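Local coordinates for large exoprotein involved in heme utilization or adhesion (Yersinia kristensenii ATCC 33638, PDB 5E3E) that is the toxic C-terminal domain of a contact-dependent growth inhibition protein, probably acts as an RNase A-like nuclease, and is bound here by its CdiI immunity protein, at residues 86-98 and 102-114. Residues are numbered along the deposited sequence; the frame is centred on the assembly and turned at random.
With NA (sodium ion), chain G.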
# COMPACT_ATOMS: atom_id res chain seq x y z
N SER B 86 -3.58 12.12 13.75
CA SER B 86 -2.82 11.19 14.60
C SER B 86 -1.32 11.34 14.35
O SER B 86 -0.90 11.48 13.21
CB SER B 86 -3.25 9.75 14.28
OG SER B 86 -4.59 9.51 14.71
N SER B 87 -0.50 11.31 15.41
CA SER B 87 0.95 11.23 15.21
C SER B 87 1.26 9.75 15.00
O SER B 87 0.63 8.87 15.58
CB SER B 87 1.75 11.80 16.40
OG SER B 87 1.42 13.17 16.53
N VAL B 88 2.21 9.47 14.12
CA VAL B 88 2.48 8.09 13.76
C VAL B 88 3.98 7.86 13.78
O VAL B 88 4.77 8.78 13.52
CB VAL B 88 1.80 7.72 12.45
CG1 VAL B 88 0.27 7.63 12.66
CG2 VAL B 88 2.09 8.74 11.42
N THR B 89 4.37 6.64 14.16
CA THR B 89 5.77 6.30 14.40
C THR B 89 6.36 5.29 13.40
O THR B 89 7.57 5.12 13.33
CB THR B 89 5.90 5.71 15.81
OG1 THR B 89 5.08 4.54 15.93
CG2 THR B 89 5.43 6.74 16.87
N ASN B 90 5.51 4.62 12.63
CA ASN B 90 5.97 3.62 11.67
C ASN B 90 5.88 4.17 10.24
O ASN B 90 5.25 5.17 10.01
CB ASN B 90 5.09 2.41 11.75
CG ASN B 90 5.24 1.68 13.06
OD1 ASN B 90 6.15 1.94 13.84
ND2 ASN B 90 4.35 0.70 13.29
N ALA B 91 6.49 3.48 9.29
CA ALA B 91 6.43 3.92 7.90
C ALA B 91 6.54 2.79 6.90
O ALA B 91 6.96 1.70 7.24
CB ALA B 91 7.53 4.92 7.62
N ARG B 92 6.24 3.09 5.65
CA ARG B 92 6.33 2.07 4.61
C ARG B 92 6.95 2.77 3.45
O ARG B 92 6.55 3.88 3.09
CB ARG B 92 4.95 1.53 4.25
CG ARG B 92 4.93 0.49 3.13
CD ARG B 92 3.53 -0.07 2.85
NE ARG B 92 3.07 -0.73 4.08
CZ ARG B 92 1.88 -0.59 4.64
NH1 ARG B 92 0.92 0.14 4.07
NH2 ARG B 92 1.62 -1.23 5.77
N ILE B 93 7.91 2.10 2.83
CA ILE B 93 8.52 2.56 1.60
C ILE B 93 8.24 1.54 0.53
O ILE B 93 8.28 0.35 0.80
CB ILE B 93 10.08 2.67 1.77
CG1 ILE B 93 10.48 3.47 3.03
CG2 ILE B 93 10.71 3.22 0.51
CD1 ILE B 93 9.91 4.81 3.18
N ILE B 94 7.95 1.98 -0.69
CA ILE B 94 7.76 1.05 -1.80
C ILE B 94 8.86 1.30 -2.80
O ILE B 94 9.02 2.45 -3.25
CB ILE B 94 6.40 1.24 -2.51
CG1 ILE B 94 5.21 1.07 -1.55
CG2 ILE B 94 6.25 0.27 -3.70
CD1 ILE B 94 5.23 -0.19 -0.76
N ILE B 95 9.59 0.25 -3.17
CA ILE B 95 10.63 0.34 -4.18
C ILE B 95 10.31 -0.51 -5.39
O ILE B 95 9.45 -1.39 -5.34
CB ILE B 95 12.02 -0.01 -3.62
CG1 ILE B 95 12.14 -1.50 -3.26
CG2 ILE B 95 12.33 0.87 -2.44
CD1 ILE B 95 13.57 -1.93 -2.95
N ALA B 96 10.96 -0.21 -6.49
CA ALA B 96 10.80 -1.01 -7.68
C ALA B 96 12.14 -1.31 -8.29
O ALA B 96 13.05 -0.48 -8.26
CB ALA B 96 9.93 -0.30 -8.69
N ARG B 97 12.27 -2.51 -8.86
CA ARG B 97 13.52 -2.91 -9.47
C ARG B 97 13.78 -1.99 -10.66
O ARG B 97 12.89 -1.79 -11.49
CB ARG B 97 13.42 -4.37 -9.92
CG ARG B 97 14.76 -5.04 -10.22
CD ARG B 97 14.57 -6.48 -10.68
NE ARG B 97 13.83 -7.29 -9.71
CZ ARG B 97 12.52 -7.50 -9.76
NH1 ARG B 97 11.94 -8.24 -8.83
NH2 ARG B 97 11.79 -7.00 -10.74
N ASP B 98 14.98 -1.41 -10.72
CA ASP B 98 15.37 -0.45 -11.76
C ASP B 98 16.87 -0.59 -12.03
O ASP B 98 17.69 0.15 -11.46
CB ASP B 98 15.05 0.99 -11.32
CG ASP B 98 15.27 2.01 -12.43
OD1 ASP B 98 15.70 1.60 -13.52
OD2 ASP B 98 15.02 3.22 -12.22
N PRO B 102 22.11 3.02 -9.34
CA PRO B 102 23.29 2.41 -8.72
C PRO B 102 22.98 1.29 -7.71
O PRO B 102 23.75 0.34 -7.59
CB PRO B 102 23.97 3.60 -8.02
CG PRO B 102 22.90 4.63 -7.85
CD PRO B 102 22.03 4.47 -9.06
N THR B 103 21.86 1.42 -7.00
CA THR B 103 21.45 0.41 -6.02
C THR B 103 20.65 -0.74 -6.65
O THR B 103 20.41 -1.76 -6.01
CB THR B 103 20.57 1.06 -4.94
OG1 THR B 103 19.41 1.63 -5.56
CG2 THR B 103 21.33 2.16 -4.22
N GLY B 104 20.21 -0.54 -7.89
CA GLY B 104 19.39 -1.51 -8.61
C GLY B 104 17.88 -1.29 -8.46
O GLY B 104 17.10 -2.06 -8.99
N TYR B 105 17.49 -0.25 -7.73
CA TYR B 105 16.07 0.04 -7.49
C TYR B 105 15.81 1.53 -7.43
O TYR B 105 16.71 2.33 -7.21
CB TYR B 105 15.58 -0.61 -6.19
CG TYR B 105 16.29 -0.14 -4.94
CD1 TYR B 105 15.90 1.04 -4.29
CD2 TYR B 105 17.35 -0.87 -4.40
CE1 TYR B 105 16.56 1.48 -3.14
CE2 TYR B 105 18.01 -0.44 -3.26
CZ TYR B 105 17.61 0.73 -2.64
OH TYR B 105 18.29 1.14 -1.51
N LYS B 106 14.55 1.91 -7.62
CA LYS B 106 14.14 3.27 -7.32
C LYS B 106 13.06 3.28 -6.25
O LYS B 106 12.30 2.34 -6.14
CB LYS B 106 13.67 3.99 -8.58
CG LYS B 106 12.34 3.51 -9.13
CD LYS B 106 12.13 3.93 -10.58
CE LYS B 106 12.41 5.41 -10.85
NZ LYS B 106 11.43 6.33 -10.21
N ILE B 107 13.02 4.35 -5.47
CA ILE B 107 11.97 4.56 -4.51
C ILE B 107 10.73 5.12 -5.22
O ILE B 107 10.73 6.22 -5.81
CB ILE B 107 12.42 5.52 -3.40
CG1 ILE B 107 13.58 4.89 -2.62
CG2 ILE B 107 11.27 5.82 -2.46
CD1 ILE B 107 14.36 5.91 -1.83
N ILE B 108 9.66 4.35 -5.16
CA ILE B 108 8.42 4.74 -5.83
C ILE B 108 7.68 5.74 -4.96
O ILE B 108 7.27 6.78 -5.43
CB ILE B 108 7.53 3.52 -6.09
CG1 ILE B 108 8.26 2.58 -7.07
CG2 ILE B 108 6.19 3.92 -6.66
CD1 ILE B 108 8.52 3.15 -8.46
N THR B 109 7.50 5.38 -3.70
CA THR B 109 6.87 6.30 -2.74
C THR B 109 7.14 5.81 -1.33
O THR B 109 7.79 4.79 -1.12
CB THR B 109 5.35 6.43 -2.99
OG1 THR B 109 4.79 7.54 -2.25
CG2 THR B 109 4.63 5.18 -2.70
N GLY B 110 6.67 6.59 -0.36
CA GLY B 110 6.76 6.16 1.03
C GLY B 110 6.00 7.15 1.90
O GLY B 110 5.80 8.28 1.52
N TYR B 111 5.59 6.69 3.08
CA TYR B 111 4.80 7.51 3.98
C TYR B 111 4.63 6.86 5.33
O TYR B 111 4.82 5.64 5.48
CB TYR B 111 3.42 7.79 3.40
CG TYR B 111 2.74 6.62 2.67
CD1 TYR B 111 2.20 5.53 3.36
CD2 TYR B 111 2.65 6.64 1.29
CE1 TYR B 111 1.58 4.48 2.66
CE2 TYR B 111 2.02 5.63 0.59
CZ TYR B 111 1.49 4.56 1.29
OH TYR B 111 0.88 3.61 0.54
N PRO B 112 4.22 7.65 6.33
CA PRO B 112 3.99 7.05 7.65
C PRO B 112 2.80 6.09 7.63
O PRO B 112 1.87 6.28 6.82
CB PRO B 112 3.69 8.24 8.54
CG PRO B 112 4.27 9.43 7.84
CD PRO B 112 4.20 9.12 6.37
N THR B 113 2.83 5.10 8.52
CA THR B 113 1.74 4.15 8.65
C THR B 113 1.37 4.04 10.12
O THR B 113 2.25 3.98 10.95
CB THR B 113 2.10 2.76 8.08
OG1 THR B 113 3.34 2.29 8.64
CG2 THR B 113 2.25 2.81 6.58
N PRO B 114 0.08 4.08 10.45
CA PRO B 114 -0.29 3.92 11.85
C PRO B 114 0.00 2.52 12.35
O PRO B 114 -0.23 1.56 11.59
CB PRO B 114 -1.80 4.19 11.84
CG PRO B 114 -2.00 5.13 10.70
CD PRO B 114 -1.00 4.70 9.65
OXT PRO B 114 0.47 2.33 13.50
NA NA G . 5.48 2.24 16.29
O HOH W 1 2.69 4.26 13.71
O HOH W 2 2.18 0.54 10.93
O HOH W 3 4.68 0.08 8.07
O HOH W 4 0.68 0.98 1.28
O HOH W 5 5.14 2.77 18.55
O HOH W 6 3.15 2.15 15.76
O HOH W 7 5.57 -0.00 16.62
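The C-terminal beta hairpin of this RNase A-superfamily toxin illustrates how a classic beta bulge lets two antiparallel strands shift register without parting. At the bulge, Ile94 O takes two backbone donors from 102-114: Ile108 N at 2.8 Å, in the carbonyl plane, and Thr109 N more weakly at 3.3 Å. On one side of it Arg92 pairs with Tyr111, on the other Ala96 with Lys106, each through two N-H...O bonds. Within the bulge the side chain of Ile108 starts out toward the partner strand, and its CG1 meets Ala96 CB at 3.7 Å. Ile95 CD1 lies over one face of the Tyr105 ring, a CH-pi contact 4.1 Å from the centroid; with chi1 at 62°, CG lies between the Tyr105 backbone N and carbonyl carbon, and the ring sits between Ile95 CD1 and Thr103 OG1, which is over its opposite face. Thr113 CG2 packs over the Arg92 guanidinium near its rim, 3.9 Å from CZ, while Asp67 of the same chain and Asp74 of the CdiI immunity protein form salt bridges with its NE and NH1. Near the chain end, one water links Thr89 N to Thr113 O and Pro114 OXT, beside the sodium ion bound by Thr89 OG1, Asn90 OD1, Ser70 O and three waters. Ile93, Tyr105 and Ile107 pack against helix 34-47, Ile94 and Ile108 against the immunity protein, and strand 63-68 pairs antiparallel with 86-97.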